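Local structure of terminal uridylyltransferase 1 (Trypanosoma brucei, 5HZD) at residues W320-G325 with F334-I339. The protein adds uridines from UTP to the 3' ends of guide RNAs, ribosomal RNAs and some messenger RNAs during mitochondrial RNA editing in trypanosomes. Numbering follows the deposited sequence. Where two conformers were deposited one is given.
Sequences WSKTSG and FTSYAI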
loop_
_atom_site.group_PDB
_atom_site.type_symbol
_atom_site.label_atom_id
_atom_site.label_comp_id
_atom_site.label_asym_id
_atom_site.label_seq_id
_atom_site.Cartn_x
_atom_site.Cartn_y
_atom_site.Cartn_z
ATOM N N TRP A 320 2.334 -14.648 -0.030
ATOM C CA TRP A 320 1.602 -15.897 -0.210
ATOM C C TRP A 320 0.290 -15.675 -0.965
ATOM O O TRP A 320 -0.101 -16.455 -1.858
ATOM C CB TRP A 320 1.299 -16.554 1.139
ATOM C CG TRP A 320 0.192 -17.551 1.023
ATOM C CD1 TRP A 320 0.298 -18.830 0.539
ATOM C CD2 TRP A 320 -1.190 -17.344 1.306
ATOM N NE1 TRP A 320 -0.933 -19.431 0.532
ATOM C CE2 TRP A 320 -1.873 -18.543 0.981
ATOM C CE3 TRP A 320 -1.927 -16.258 1.789
ATOM C CZ2 TRP A 320 -3.258 -18.697 1.140
ATOM C CZ3 TRP A 320 -3.309 -16.410 1.964
ATOM C CH2 TRP A 320 -3.961 -17.621 1.640
ATOM N N SER A 321 -0.416 -14.624 -0.589
ATOM C CA SER A 321 -1.731 -14.413 -1.177
ATOM C C SER A 321 -1.619 -14.101 -2.667
ATOM O O SER A 321 -2.436 -14.564 -3.459
ATOM C CB SER A 321 -2.499 -13.352 -0.396
ATOM O OG SER A 321 -1.925 -12.047 -0.547
ATOM N N LYS A 322 -0.571 -13.378 -3.051
ATOM C CA LYS A 322 -0.371 -13.074 -4.471
ATOM C C LYS A 322 0.088 -14.309 -5.241
ATOM O O LYS A 322 -0.438 -14.615 -6.320
ATOM C CB LYS A 322 0.611 -11.919 -4.639
ATOM C CG LYS A 322 -0.010 -10.605 -4.197
ATOM C CD LYS A 322 0.767 -9.407 -4.651
ATOM C CE LYS A 322 -0.030 -8.132 -4.413
ATOM N NZ LYS A 322 -1.271 -8.070 -5.261
ATOM N N THR A 323 1.035 -15.063 -4.693
ATOM C CA THR A 323 1.535 -16.237 -5.396
ATOM C C THR A 323 0.474 -17.320 -5.543
ATOM O O THR A 323 0.430 -18.012 -6.558
ATOM C CB THR A 323 2.801 -16.851 -4.752
ATOM O OG1 THR A 323 2.477 -17.468 -3.500
ATOM C CG2 THR A 323 3.859 -15.796 -4.550
ATOM N N SER A 324 -0.411 -17.445 -4.550
ATOM C CA SER A 324 -1.430 -18.502 -4.570
ATOM C C SER A 324 -2.667 -18.076 -5.359
ATOM O O SER A 324 -3.536 -18.896 -5.638
ATOM C CB SER A 324 -1.859 -18.856 -3.146
ATOM O OG SER A 324 -2.513 -17.748 -2.546
ATOM N N GLY A 325 -2.744 -16.796 -5.707
ATOM C CA GLY A 325 -3.880 -16.267 -6.454
ATOM C C GLY A 325 -5.084 -15.785 -5.664
ATOM O O GLY A 325 -6.077 -15.340 -6.248
ATOM N N PHE A 334 -9.357 -11.191 -3.529
ATOM C CA PHE A 334 -9.141 -10.184 -2.488
ATOM C C PHE A 334 -8.031 -9.198 -2.843
ATOM O O PHE A 334 -7.173 -9.452 -3.686
ATOM C CB PHE A 334 -8.748 -10.874 -1.186
ATOM C CG PHE A 334 -9.854 -11.644 -0.547
ATOM C CD1 PHE A 334 -11.058 -11.036 -0.221
ATOM C CD2 PHE A 334 -9.676 -12.984 -0.229
ATOM C CE1 PHE A 334 -12.085 -11.753 0.387
ATOM C CE2 PHE A 334 -10.690 -13.694 0.393
ATOM C CZ PHE A 334 -11.890 -13.091 0.700
ATOM N N THR A 335 -8.063 -8.057 -2.176
ATOM C CA THR A 335 -6.980 -7.098 -2.242
ATOM C C THR A 335 -5.972 -7.366 -1.128
ATOM O O THR A 335 -6.233 -8.126 -0.175
ATOM C CB THR A 335 -7.529 -5.692 -1.994
ATOM O OG1 THR A 335 -8.208 -5.665 -0.726
ATOM C CG2 THR A 335 -8.499 -5.293 -3.083
ATOM N N SER A 336 -4.831 -6.699 -1.190
ATOM C CA SER A 336 -3.868 -6.818 -0.102
ATOM C C SER A 336 -4.447 -6.313 1.211
ATOM O O SER A 336 -4.175 -6.874 2.291
ATOM C CB SER A 336 -2.576 -6.077 -0.437
ATOM O OG SER A 336 -1.932 -6.739 -1.532
ATOM N N TYR A 337 -5.267 -5.275 1.152
ATOM C CA TYR A 337 -5.921 -4.777 2.352
ATOM C C TYR A 337 -6.795 -5.872 2.968
ATOM O O TYR A 337 -6.757 -6.061 4.186
ATOM C CB TYR A 337 -6.783 -3.558 1.991
ATOM C CG TYR A 337 -7.419 -2.794 3.139
ATOM C CD1 TYR A 337 -6.684 -2.393 4.241
ATOM C CD2 TYR A 337 -8.746 -2.373 3.055
ATOM C CE1 TYR A 337 -7.273 -1.634 5.274
ATOM C CE2 TYR A 337 -9.341 -1.606 4.074
ATOM C CZ TYR A 337 -8.599 -1.246 5.174
ATOM O OH TYR A 337 -9.198 -0.488 6.180
ATOM N N ALA A 338 -7.557 -6.588 2.148
ATOM C CA ALA A 338 -8.424 -7.661 2.669
ATOM C C ALA A 338 -7.602 -8.745 3.388
ATOM O O ALA A 338 -8.023 -9.284 4.444
ATOM C CB ALA A 338 -9.230 -8.277 1.555
ATOM N N ILE A 339 -6.446 -9.088 2.821
ATOM C CA ILE A 339 -5.589 -10.108 3.443
ATOM C C ILE A 339 -5.080 -9.601 4.795
ATOM O O ILE A 339 -5.058 -10.350 5.765
ATOM C CB ILE A 339 -4.408 -10.508 2.533
ATOM C CG1 ILE A 339 -4.908 -11.034 1.174
ATOM C CG2 ILE A 339 -3.548 -11.636 3.197
ATOM C CD1 ILE A 339 -5.911 -12.200 1.263
#
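Ser-321 and Ile-339 form the buried part of a helix-loop-helix contact in the UTP-binding region of this nucleotidyltransferase, where the end of helix 310-324 meets the start of helix 336-349. Both side chains leave the backbone toward the opposite helix. The isoleucine lays its CG1 branch against both side-chain atoms of the serine, with CG1 3.6 Å from OG and 3.7 Å from CB of Ser-321, while CD1 continues past the same CB at 4.0 Å. Ser-321 OG, thus covered by the isoleucine, sits between its own backbone N and carbonyl carbon (chi1 68°), which points it back along its helix to bond Lys-318 O; Asn-327 ND2, from the connecting loop, is a second partner.

Toward the nucleotide site the packing gives way to polar side chains. Lys-322 and Ser-336, both of which bind UTP, approach without a hydrogen bond between them: the lysine chain runs extended until it bends at chi4 (-66°), and CE lies 3.7 Å from Ser-336 OG. That hydroxyl is instead bonded to Asn-327 ND2, so one loop amide ties together serines of both helices. Thr-335 N-caps the second helix, its OG1 accepting from Ala-338 N at 3.1 Å with an N-H...O angle of 158°.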